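Local coordinates for protein leucine aminopeptidase (Parabacteroides distasonis, PDB 3TC8) that binds zinc and is probably an exopeptidase of the M28 family, removing residues from peptide N-termini, or a related glutaminyl cyclase, at residues Q141-P147 and L303-Y307; N190-Y195 and R258-S262; V132-L136 and D152-F156; V35-V41 and P121-A125. All blocks are in the same frame, centred on the assembly; numbering follows the deposited sequence.

Contact 1. Residues Q141-P147 and L303-Y307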
loop_
_atom_site.group_PDB
_atom_site.type_symbol
_atom_site.label_atom_id
_atom_site.label_comp_id
_atom_site.label_asym_id
_atom_site.label_seq_id
_atom_site.Cartn_x
_atom_site.Cartn_y
_atom_site.Cartn_z
ATOM N N GLN A 141 15.386 3.861 5.651
ATOM C CA GLN A 141 16.232 3.034 6.495
ATOM C C GLN A 141 17.043 2.021 5.686
ATOM O O GLN A 141 18.233 1.827 5.950
ATOM C CB GLN A 141 15.408 2.323 7.529
ATOM C CG GLN A 141 14.713 3.254 8.546
ATOM C CD GLN A 141 15.633 4.160 9.280
ATOM O OE1 GLN A 141 16.779 3.775 9.608
ATOM N NE2 GLN A 141 15.182 5.387 9.557
ATOM N N ILE A 142 16.445 1.414 4.677
ATOM C CA ILE A 142 17.156 0.480 3.830
ATOM C C ILE A 142 18.311 1.175 3.125
ATOM O O ILE A 142 19.409 0.632 3.017
ATOM C CB ILE A 142 16.195 -0.185 2.791
ATOM C CG1 ILE A 142 15.195 -1.083 3.492
ATOM C CG2 ILE A 142 16.974 -0.918 1.702
ATOM C CD1 ILE A 142 13.992 -1.437 2.624
ATOM N N GLY A 143 18.088 2.401 2.636
ATOM C CA GLY A 143 19.134 3.114 1.972
ATOM C C GLY A 143 20.347 3.365 2.874
ATOM O O GLY A 143 21.462 3.452 2.407
ATOM N N GLN A 144 20.118 3.512 4.167
ATOM C CA GLN A 144 21.202 3.754 5.126
ATOM C C GLN A 144 21.865 2.469 5.626
ATOM O O GLN A 144 23.023 2.523 6.062
ATOM C CB GLN A 144 20.664 4.503 6.352
ATOM C CG GLN A 144 20.121 5.960 6.103
ATOM C CD GLN A 144 19.245 6.603 7.324
ATOM O OE1 GLN A 144 19.005 7.845 7.387
ATOM N NE2 GLN A 144 18.813 5.772 8.258
ATOM N N LYS A 145 21.209 1.318 5.558
ATOM C CA LYS A 145 21.726 0.073 6.120
ATOM C C LYS A 145 21.148 -1.098 5.332
ATOM O O LYS A 145 19.994 -1.441 5.464
ATOM C CB LYS A 145 21.372 -0.075 7.610
ATOM C CG LYS A 145 21.988 -1.322 8.232
ATOM C CD LYS A 145 21.550 -1.456 9.687
ATOM C CE LYS A 145 22.369 -2.456 10.536
ATOM N NZ LYS A 145 22.282 -1.979 11.971
ATOM N N ALA A 146 21.940 -1.727 4.494
ATOM C CA ALA A 146 21.456 -2.793 3.615
ATOM C C ALA A 146 20.988 -3.972 4.475
ATOM O O ALA A 146 21.733 -4.418 5.313
ATOM C CB ALA A 146 22.587 -3.258 2.662
ATOM N N PRO A 147 19.788 -4.525 4.213
ATOM C CA PRO A 147 19.381 -5.720 4.918
ATOM C C PRO A 147 20.012 -6.996 4.468
ATOM O O PRO A 147 19.902 -7.996 5.174
ATOM C CB PRO A 147 17.875 -5.771 4.712
ATOM C CG PRO A 147 17.652 -5.068 3.422
ATOM C CD PRO A 147 18.675 -3.976 3.429
ATOM N N LEU A 303 10.286 -3.898 9.195
ATOM C CA LEU A 303 11.749 -3.878 9.277
ATOM C C LEU A 303 12.288 -5.139 9.959
ATOM O O LEU A 303 13.262 -5.721 9.551
ATOM C CB LEU A 303 12.229 -2.628 10.046
ATOM C CG LEU A 303 12.074 -1.306 9.300
ATOM C CD1 LEU A 303 12.483 -0.160 10.201
ATOM C CD2 LEU A 303 12.876 -1.276 8.023
ATOM N N GLU A 304 11.683 -5.485 11.074
ATOM C CA GLU A 304 12.114 -6.695 11.809
ATOM C C GLU A 304 12.117 -7.930 10.923
ATOM O O GLU A 304 13.044 -8.727 10.973
ATOM C CB GLU A 304 11.258 -6.892 13.041
ATOM C CG GLU A 304 11.687 -8.076 13.935
ATOM C CD GLU A 304 12.984 -7.806 14.706
ATOM O OE1 GLU A 304 13.318 -6.628 14.955
ATOM O OE2 GLU A 304 13.646 -8.783 15.142
ATOM N N VAL A 305 11.084 -8.087 10.104
ATOM C CA VAL A 305 10.929 -9.216 9.265
ATOM C C VAL A 305 11.971 -9.246 8.135
ATOM O O VAL A 305 12.629 -10.281 7.859
ATOM C CB VAL A 305 9.486 -9.214 8.752
ATOM C CG1 VAL A 305 9.299 -10.241 7.636
ATOM C CG2 VAL A 305 8.549 -9.469 9.921
ATOM N N ILE A 306 12.143 -8.117 7.437
ATOM C CA ILE A 306 13.019 -8.121 6.287
ATOM C C ILE A 306 14.499 -8.139 6.676
ATOM O O ILE A 306 15.311 -8.632 5.914
ATOM C CB ILE A 306 12.711 -6.992 5.266
ATOM C CG1 ILE A 306 13.072 -5.596 5.833
ATOM C CG2 ILE A 306 11.243 -7.065 4.825
ATOM C CD1 ILE A 306 12.822 -4.443 4.898
ATOM N N TYR A 307 14.838 -7.579 7.834
ATOM C CA TYR A 307 16.215 -7.613 8.307
ATOM C C TYR A 307 16.525 -8.845 9.110
ATOM O O TYR A 307 17.716 -9.182 9.215
ATOM C CB TYR A 307 16.500 -6.406 9.205
ATOM C CG TYR A 307 16.790 -5.130 8.441
ATOM C CD1 TYR A 307 15.765 -4.329 7.923
ATOM C CD2 TYR A 307 18.075 -4.712 8.237
ATOM C CE1 TYR A 307 16.039 -3.150 7.245
ATOM C CE2 TYR A 307 18.366 -3.537 7.533
ATOM C CZ TYR A 307 17.352 -2.752 7.010
ATOM O OH TYR A 307 17.554 -1.569 6.367
HETATM O O HOH W 1 19.836 -8.137 7.899
#
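A tyrosine can pack by its ring face and hydrogen-bond through its hydroxyl, as Tyr-307 does. Pro-147 sets its CB over one face of the ring, 3.6 Å from the ring centroid of Tyr-307 and only 11° off the normal, a CH-pi contact. Ile-142 extends the apolar centre, its CD1 meeting CD1 of Ile-306 at 3.9 Å and its CG1 standing 4.4 Å from CE1 of Tyr-307. Leu-303 adds a looser fringe, with its CD1 4.4 Å from CG of Gln-141, whose amide turns away to bond Glu-137. At the rim of the ring the chemistry becomes polar. Helix 125-144 has just ended, Lys-145 leaving helical angles, and this frees the carbonyl of Lys-145 to accept a short hydrogen bond from Tyr-307, 2.6 Å from OH to O. The lysine amine leads off to the carbonyl of Ser-17. Farther out, water 1 donates to O of Pro-147 and to O of Tyr-307, both at 2.7 Å, tying the two backbones together. The contact thus joins the C-terminal end of helix 125-144 to the last helix, 292-308. Ile-142 and Ile-306 both reach Ile-151 of strand 150-156, Val-305 packs on helix 213-233, and Pro-20 of the N-terminal loop touches Tyr-307.

Contact 2. Residues N190-Y195 and R258-S262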
loop_
_atom_site.group_PDB
_atom_site.type_symbol
_atom_site.label_atom_id
_atom_site.label_comp_id
_atom_site.label_asym_id
_atom_site.label_seq_id
_atom_site.Cartn_x
_atom_site.Cartn_y
_atom_site.Cartn_z
ATOM N N ASN A 190 10.325 -11.454 -16.083
ATOM C CA ASN A 190 10.078 -12.584 -15.205
ATOM C C ASN A 190 10.399 -12.256 -13.757
ATOM O O ASN A 190 10.866 -13.111 -12.992
ATOM C CB ASN A 190 10.804 -13.830 -15.657
ATOM C CG ASN A 190 10.392 -14.265 -17.036
ATOM O OD1 ASN A 190 11.223 -14.362 -17.900
ATOM N ND2 ASN A 190 9.091 -14.357 -17.268
ATOM N N TYR A 191 10.066 -11.043 -13.340
ATOM C CA TYR A 191 10.313 -10.600 -11.993
ATOM C C TYR A 191 9.753 -11.614 -11.015
ATOM O O TYR A 191 8.591 -11.998 -11.120
ATOM C CB TYR A 191 9.672 -9.232 -11.750
ATOM C CG TYR A 191 9.811 -8.796 -10.309
ATOM C CD1 TYR A 191 10.981 -8.257 -9.836
ATOM C CD2 TYR A 191 8.797 -9.014 -9.379
ATOM C CE1 TYR A 191 11.131 -7.933 -8.479
ATOM C CE2 TYR A 191 8.925 -8.659 -8.077
ATOM C CZ TYR A 191 10.107 -8.142 -7.603
ATOM O OH TYR A 191 10.205 -7.833 -6.280
ATOM N N THR A 192 10.525 -11.889 -9.975
ATOM C CA THR A 192 10.070 -12.704 -8.865
ATOM C C THR A 192 10.643 -12.155 -7.554
ATOM O O THR A 192 11.594 -11.387 -7.546
ATOM C CB THR A 192 10.426 -14.184 -9.067
ATOM O OG1 THR A 192 9.670 -14.952 -8.140
ATOM C CG2 THR A 192 11.890 -14.439 -8.911
ATOM N N ALA A 193 10.053 -12.606 -6.476
ATOM C CA ALA A 193 10.540 -12.334 -5.129
ATOM C C ALA A 193 10.140 -13.515 -4.266
ATOM O O ALA A 193 9.225 -14.258 -4.594
ATOM C CB ALA A 193 9.933 -11.013 -4.590
ATOM N N GLU A 194 10.767 -13.648 -3.101
ATOM C CA GLU A 194 10.467 -14.727 -2.198
ATOM C C GLU A 194 9.052 -14.579 -1.646
ATOM O O GLU A 194 8.340 -15.564 -1.500
ATOM C CB GLU A 194 11.475 -14.745 -1.047
ATOM C CG GLU A 194 12.945 -14.928 -1.482
ATOM C CD GLU A 194 13.201 -16.215 -2.221
ATOM O OE1 GLU A 194 12.968 -17.253 -1.577
ATOM O OE2 GLU A 194 13.623 -16.190 -3.426
ATOM N N TYR A 195 8.683 -13.352 -1.310
ATOM C CA TYR A 195 7.343 -13.038 -0.811
ATOM C C TYR A 195 7.132 -11.549 -0.983
ATOM O O TYR A 195 8.054 -10.798 -1.251
ATOM C CB TYR A 195 7.134 -13.472 0.662
ATOM C CG TYR A 195 8.033 -12.783 1.671
ATOM C CD1 TYR A 195 7.659 -11.574 2.246
ATOM C CD2 TYR A 195 9.226 -13.338 2.094
ATOM C CE1 TYR A 195 8.441 -10.930 3.155
ATOM C CE2 TYR A 195 10.041 -12.687 3.005
ATOM C CZ TYR A 195 9.648 -11.456 3.541
ATOM O OH TYR A 195 10.394 -10.776 4.450
ATOM N N ARG A 258 2.108 -12.882 -10.836
ATOM C CA ARG A 258 3.580 -13.149 -10.687
ATOM C C ARG A 258 3.870 -14.346 -9.862
ATOM O O ARG A 258 5.039 -14.724 -9.719
ATOM C CB ARG A 258 4.393 -12.037 -10.011
ATOM C CG ARG A 258 4.314 -10.677 -10.603
ATOM C CD ARG A 258 5.400 -10.333 -11.622
ATOM N NE ARG A 258 4.952 -10.835 -12.907
ATOM C CZ ARG A 258 5.524 -11.757 -13.650
ATOM N NH1 ARG A 258 6.686 -12.326 -13.351
ATOM N NH2 ARG A 258 4.917 -12.065 -14.766
ATOM N N ASN A 259 2.846 -14.969 -9.252
ATOM C CA ASN A 259 3.050 -16.151 -8.419
ATOM C C ASN A 259 4.019 -15.862 -7.279
ATOM O O ASN A 259 4.842 -16.688 -6.930
ATOM C CB ASN A 259 3.547 -17.352 -9.252
ATOM C CG ASN A 259 3.335 -18.667 -8.550
ATOM O OD1 ASN A 259 2.330 -18.862 -7.860
ATOM N ND2 ASN A 259 4.293 -19.581 -8.710
ATOM N N ILE A 260 3.911 -14.668 -6.695
ATOM C CA ILE A 260 4.677 -14.289 -5.501
ATOM C C ILE A 260 3.727 -14.370 -4.320
ATOM O O ILE A 260 2.757 -13.609 -4.277
ATOM C CB ILE A 260 5.281 -12.879 -5.612
ATOM C CG1 ILE A 260 6.265 -12.790 -6.795
ATOM C CG2 ILE A 260 5.941 -12.500 -4.273
ATOM C CD1 ILE A 260 6.641 -11.357 -7.133
ATOM N N PRO A 261 3.986 -15.302 -3.364
ATOM C CA PRO A 261 3.142 -15.370 -2.167
ATOM C C PRO A 261 3.169 -14.021 -1.438
ATOM O O PRO A 261 4.242 -13.584 -1.047
ATOM C CB PRO A 261 3.768 -16.495 -1.321
ATOM C CG PRO A 261 4.555 -17.319 -2.334
ATOM C CD PRO A 261 5.075 -16.298 -3.324
ATOM N N SER A 262 1.995 -13.433 -1.235
ATOM C CA SER A 262 1.917 -12.051 -0.738
ATOM C C SER A 262 0.821 -11.922 0.282
ATOM O O SER A 262 -0.218 -12.609 0.215
ATOM C CB SER A 262 1.710 -11.073 -1.878
ATOM O OG SER A 262 2.721 -11.120 -2.835
HETATM O O HOH W 2 6.763 -14.559 -15.684
HETATM O O HOH W 3 7.536 -14.868 -10.588
HETATM O O HOH W 4 7.417 -16.165 -8.690
HETATM O O HOH W 5 8.012 -16.526 -5.514
#
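Where two loops run side by side into neighbouring strands, side-chain conformations show how they are joined. Ile-260, chi1 m and chi2 t, extends its CD1 to 3.7 Å from CE2 of Tyr-191 and 4.2 Å from CB of Ala-193. Tyr-191, chi1 t, offers that ring carbon while its hydroxyl reaches Asp-152. Arg-258 is bent: chi2 near -93° lies between wells and chi3 is p, so the chain passes the edge of the Tyr-191 ring and NH1 donates to O of Tyr-191 at 3.0 Å. Its NE turns to the carbonyl of Ala-183. Tyr-195, chi1 p, swings its ring onto helices 213-233 and 292-308, while its CA lies 3.2 Å from O of Pro-261 in a CA-H...O contact. The loops lead into adjacent parallel strands 195-200 and 262-266. Water 2 accepts from ND2 of Asn-190 and NH1 of Arg-258. Water 3 lies 2.6 Å from O of Arg-258 and 3.1 Å from O of Tyr-191, water 4 3.0 Å from O of Arg-258 and 2.6 Å from OG1 of Thr-192. With one direct hydrogen bond between the segments, the contact combines apolar packing round Ile-260 with water bridges, and N of Ala-193 is buried without a partner.

Contact 3. Residues V132-L136 and D152-F156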
loop_
_atom_site.group_PDB
_atom_site.type_symbol
_atom_site.label_atom_id
_atom_site.label_comp_id
_atom_site.label_asym_id
_atom_site.label_seq_id
_atom_site.Cartn_x
_atom_site.Cartn_y
_atom_site.Cartn_z
ATOM N N VAL A 132 2.151 4.175 1.630
ATOM C CA VAL A 132 3.275 4.788 0.920
ATOM C C VAL A 132 4.210 5.497 1.908
ATOM O O VAL A 132 5.413 5.407 1.789
ATOM C CB VAL A 132 2.771 5.786 -0.141
ATOM C CG1 VAL A 132 3.874 6.581 -0.750
ATOM C CG2 VAL A 132 1.979 5.020 -1.225
ATOM N N GLY A 133 3.640 6.185 2.903
ATOM C CA GLY A 133 4.496 6.889 3.871
ATOM C C GLY A 133 5.294 5.929 4.736
ATOM O O GLY A 133 6.474 6.181 5.010
ATOM N N ALA A 134 4.673 4.826 5.156
ATOM C CA ALA A 134 5.385 3.791 5.883
ATOM C C ALA A 134 6.502 3.213 5.020
ATOM O O ALA A 134 7.635 3.008 5.484
ATOM C CB ALA A 134 4.474 2.730 6.404
ATOM N N LEU A 135 6.203 2.916 3.754
ATOM C CA LEU A 135 7.216 2.375 2.864
ATOM C C LEU A 135 8.324 3.363 2.560
ATOM O O LEU A 135 9.480 2.946 2.409
ATOM C CB LEU A 135 6.605 1.871 1.564
ATOM C CG LEU A 135 5.787 0.587 1.677
ATOM C CD1 LEU A 135 5.267 0.131 0.323
ATOM C CD2 LEU A 135 6.539 -0.569 2.351
ATOM N N LEU A 136 8.047 4.658 2.459
ATOM C CA LEU A 136 9.086 5.628 2.292
ATOM C C LEU A 136 10.032 5.623 3.473
ATOM O O LEU A 136 11.245 5.689 3.280
ATOM C CB LEU A 136 8.550 7.052 2.056
ATOM C CG LEU A 136 7.922 7.300 0.675
ATOM C CD1 LEU A 136 7.168 8.638 0.728
ATOM C CD2 LEU A 136 9.011 7.355 -0.426
ATOM N N ASP A 152 12.455 -4.573 -3.253
ATOM C CA ASP A 152 11.771 -3.718 -4.224
ATOM C C ASP A 152 10.599 -3.057 -3.512
ATOM O O ASP A 152 9.793 -3.739 -2.913
ATOM C CB ASP A 152 11.292 -4.532 -5.420
ATOM C CG ASP A 152 12.441 -5.267 -6.056
ATOM O OD1 ASP A 152 13.336 -4.573 -6.586
ATOM O OD2 ASP A 152 12.465 -6.529 -5.961
ATOM N N ILE A 153 10.575 -1.739 -3.581
ATOM C CA ILE A 153 9.472 -0.922 -3.073
ATOM C C ILE A 153 8.637 -0.574 -4.302
ATOM O O ILE A 153 9.188 0.062 -5.219
ATOM C CB ILE A 153 9.980 0.350 -2.409
ATOM C CG1 ILE A 153 11.025 0.120 -1.310
ATOM C CG2 ILE A 153 8.838 1.227 -1.992
ATOM C CD1 ILE A 153 10.485 -0.530 -0.095
ATOM N N ILE A 154 7.376 -0.899 -4.302
ATOM C CA ILE A 154 6.500 -0.529 -5.426
ATOM C C ILE A 154 5.281 0.238 -4.932
ATOM O O ILE A 154 4.560 -0.211 -4.073
ATOM C CB ILE A 154 6.061 -1.696 -6.332
ATOM C CG1 ILE A 154 7.301 -2.455 -6.816
ATOM C CG2 ILE A 154 5.209 -1.133 -7.479
ATOM C CD1 ILE A 154 7.016 -3.568 -7.855
ATOM N N PHE A 155 5.127 1.433 -5.541
ATOM C CA PHE A 155 3.922 2.216 -5.389
ATOM C C PHE A 155 3.071 2.000 -6.659
ATOM O O PHE A 155 3.421 2.470 -7.731
ATOM C CB PHE A 155 4.238 3.682 -5.167
ATOM C CG PHE A 155 5.220 3.952 -4.033
ATOM C CD1 PHE A 155 5.211 3.214 -2.866
ATOM C CD2 PHE A 155 6.133 4.976 -4.177
ATOM C CE1 PHE A 155 6.131 3.516 -1.863
ATOM C CE2 PHE A 155 7.039 5.294 -3.140
ATOM C CZ PHE A 155 7.002 4.527 -1.991
ATOM N N PHE A 156 1.982 1.265 -6.478
ATOM C CA PHE A 156 1.069 0.944 -7.581
ATOM C C PHE A 156 0.005 2.033 -7.723
ATOM O O PHE A 156 -0.536 2.531 -6.763
ATOM C CB PHE A 156 0.407 -0.412 -7.340
ATOM C CG PHE A 156 1.333 -1.573 -7.528
ATOM C CD1 PHE A 156 1.806 -1.908 -8.765
ATOM C CD2 PHE A 156 1.689 -2.392 -6.455
ATOM C CE1 PHE A 156 2.621 -2.984 -8.950
ATOM C CE2 PHE A 156 2.525 -3.485 -6.670
ATOM C CZ PHE A 156 2.956 -3.800 -7.914
#
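Phe-155 gives up the most surface here, and the helix covers one face of its ring and part of its edge. Val-132 lies over the face, its CG1 4.0 Å from the ring centroid of Phe-155 and 12° off the normal, a CH-pi contact. Two leucines meet the ring near its plane: CB of Leu-135 is 3.8 Å from CE1 of Phe-155, and CD2 of Leu-136 is 3.8 Å from CZ of Phe-155. This is the layering of an alpha/beta/alpha fold, as in the M28 peptidases: helix 125-144 lies against the central mixed sheet, its short segment running at 158° to strand 152-156, nearly antiparallel, with the axes 9.7 Å apart. Leu-135, next in buried area, points at the strand, and its CB also meets CG2 of Ile-153 at 4.2 Å. Ile-153 points at the helix, Phe-155 starts sideways and brings its ring in, and Ile-154 points away. Leu-54 of helix 45-60 packs on Val-132 and Leu-136, and Trp-103 touches both Val-132 and Phe-155.

Contact 4. Residues V35-V41 and P121-A125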
loop_
_atom_site.group_PDB
_atom_site.type_symbol
_atom_site.label_atom_id
_atom_site.label_comp_id
_atom_site.label_asym_id
_atom_site.label_seq_id
_atom_site.Cartn_x
_atom_site.Cartn_y
_atom_site.Cartn_z
ATOM N N VAL A 35 -0.555 14.118 1.010
ATOM C CA VAL A 35 -1.866 14.725 1.126
ATOM C C VAL A 35 -1.808 16.205 0.720
ATOM O O VAL A 35 -2.771 16.740 0.182
ATOM C CB VAL A 35 -2.452 14.483 2.536
ATOM C CG1 VAL A 35 -3.722 15.303 2.741
ATOM C CG2 VAL A 35 -2.740 12.981 2.704
ATOM N N ALA A 36 -0.694 16.860 1.024
ATOM C CA ALA A 36 -0.525 18.283 0.726
ATOM C C ALA A 36 -0.661 18.602 -0.745
ATOM O O ALA A 36 -0.982 19.740 -1.083
ATOM C CB ALA A 36 0.777 18.764 1.315
ATOM N N PHE A 37 -0.389 17.648 -1.643
ATOM C CA PHE A 37 -0.544 17.894 -3.059
ATOM C C PHE A 37 -1.984 18.093 -3.475
ATOM O O PHE A 37 -2.248 18.648 -4.549
ATOM C CB PHE A 37 0.066 16.771 -3.884
ATOM C CG PHE A 37 1.567 16.721 -3.862
ATOM C CD1 PHE A 37 2.318 17.618 -4.595
ATOM C CD2 PHE A 37 2.243 15.821 -3.071
ATOM C CE1 PHE A 37 3.708 17.601 -4.562
ATOM C CE2 PHE A 37 3.639 15.811 -3.031
ATOM C CZ PHE A 37 4.356 16.706 -3.773
ATOM N N GLY A 38 -2.927 17.606 -2.683
ATOM C CA GLY A 38 -4.292 17.444 -3.102
ATOM C C GLY A 38 -4.533 15.966 -3.447
ATOM O O GLY A 38 -3.584 15.199 -3.516
ATOM N N PRO A 39 -5.771 15.590 -3.694
ATOM C CA PRO A 39 -6.035 14.157 -4.000
ATOM C C PRO A 39 -5.231 13.689 -5.226
ATOM O O PRO A 39 -5.228 14.351 -6.266
ATOM C CB PRO A 39 -7.549 14.161 -4.248
ATOM C CG PRO A 39 -8.061 15.221 -3.303
ATOM C CD PRO A 39 -7.021 16.331 -3.441
ATOM N N ARG A 40 -4.571 12.545 -5.091
ATOM C CA ARG A 40 -3.746 12.006 -6.169
ATOM C C ARG A 40 -4.616 11.194 -7.144
ATOM O O ARG A 40 -4.503 9.980 -7.286
ATOM C CB ARG A 40 -2.617 11.157 -5.593
ATOM C CG ARG A 40 -1.414 11.951 -5.052
ATOM C CD ARG A 40 -1.619 12.680 -3.739
ATOM N NE ARG A 40 -1.870 11.708 -2.668
ATOM C CZ ARG A 40 -2.796 11.841 -1.715
ATOM N NH1 ARG A 40 -3.573 12.910 -1.612
ATOM N NH2 ARG A 40 -2.959 10.862 -0.837
ATOM N N VAL A 41 -5.525 11.894 -7.810
ATOM C CA VAL A 41 -6.405 11.271 -8.792
ATOM C C VAL A 41 -5.680 11.158 -10.112
ATOM O O VAL A 41 -5.210 12.168 -10.619
ATOM C CB VAL A 41 -7.741 12.039 -8.906
ATOM C CG1 VAL A 41 -8.592 11.459 -10.033
ATOM C CG2 VAL A 41 -8.494 12.100 -7.583
ATOM N N PRO A 121 -13.453 13.769 -4.889
ATOM C CA PRO A 121 -12.249 13.032 -4.486
ATOM C C PRO A 121 -11.941 13.177 -3.031
ATOM O O PRO A 121 -12.218 14.199 -2.385
ATOM C CB PRO A 121 -11.130 13.687 -5.313
ATOM C CG PRO A 121 -11.855 14.189 -6.544
ATOM C CD PRO A 121 -13.168 14.715 -5.986
ATOM N N LEU A 122 -11.388 12.120 -2.464
ATOM C CA LEU A 122 -10.984 12.138 -1.054
ATOM C C LEU A 122 -9.472 12.320 -0.938
ATOM O O LEU A 122 -8.706 12.085 -1.862
ATOM C CB LEU A 122 -11.532 10.930 -0.333
ATOM C CG LEU A 122 -11.331 9.523 -0.943
ATOM C CD1 LEU A 122 -9.871 9.023 -0.772
ATOM C CD2 LEU A 122 -12.321 8.535 -0.372
ATOM N N ASP A 123 -9.046 12.758 0.244
ATOM C CA ASP A 123 -7.629 13.017 0.490
ATOM C C ASP A 123 -6.833 11.733 0.462
ATOM O O ASP A 123 -5.646 11.743 0.164
ATOM C CB ASP A 123 -7.427 13.705 1.819
ATOM C CG ASP A 123 -7.639 15.210 1.766
ATOM O OD1 ASP A 123 -7.659 15.812 0.672
ATOM O OD2 ASP A 123 -7.716 15.799 2.896
ATOM N N GLY A 124 -7.441 10.629 0.832
ATOM C CA GLY A 124 -6.786 9.360 0.828
ATOM C C GLY A 124 -5.575 9.319 1.731
ATOM O O GLY A 124 -4.551 8.701 1.418
ATOM N N ALA A 125 -5.690 9.934 2.910
ATOM C CA ALA A 125 -4.579 9.955 3.849
ATOM C C ALA A 125 -4.284 8.528 4.329
ATOM O O ALA A 125 -3.108 8.132 4.345
ATOM C CB ALA A 125 -4.930 10.832 5.047
#
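One carbonyl can serve both arms of a guanidinium, and Arg-40 provides the example. Its NH1 and its NH2 each donate to O of Asp-123 at 3.0 Å, a forked arrangement with N-H...O angles of 140° and 139°. NH1 has a better-aligned acceptor in O of Gly-38, also at 3.0 Å but at 171°. The arginine therefore links the turn after helix 24-36 to the loop 121-125. N of Gly-38 bonds O of Val-35 at 3.0 Å, and Arg-40 is the centre of an inverse gamma turn whose bond, from N of Val-41 to O of Pro-39 at 2.9 Å, is weak. Gly-124, with positive phi, occupies the N-cap position of helix 125-144, whose first turn carries the zinc ligand Asp-127. N of Arg-40 is hydrogen-bonded to OG of Ser-105, O of Val-41 to OG1 of Thr-44, and O of Pro-121 to NE2 of Gln-283. Apolar contacts accompany these bonds. CB of Pro-121 lies 3.8 Å from both CB of Pro-39 and CG2 of Val-41, and CG2 of Val-35 is 3.9 Å from CB of Ala-125. Asp-123 is the most covered residue, its OD2 4.0 Å from CG1 of Val-35 and its OD1 4.0 Å from CG of Pro-39. Leu-122 points away from residues 35-41, its side chain about 4 Å from that of the zinc ligand His-281.

Helix 125-144 connects three of the four contacts: contact 4 ends at its beginning, contact 3 uses its middle and contact 1 its end. Contact 4 is nearest the zinc, with the side chain of Leu-122 about 6 Å from the ion, whereas the side chain of Val-132 in contact 3 is about 12 Å from it; contacts 1 and 2 are remote from the site. Contacts 2 and 3 meet where OH of Tyr-191 lies 2.6 Å from OD2 of Asp-152, a probable hydrogen bond. Contacts 1 and 2 touch through packing, CG1 of Val-305 being 3.4 Å from OH of Tyr-195. Contacts 2 and 4, with centres 30 Å apart, lie on opposite sides of the chain's centre.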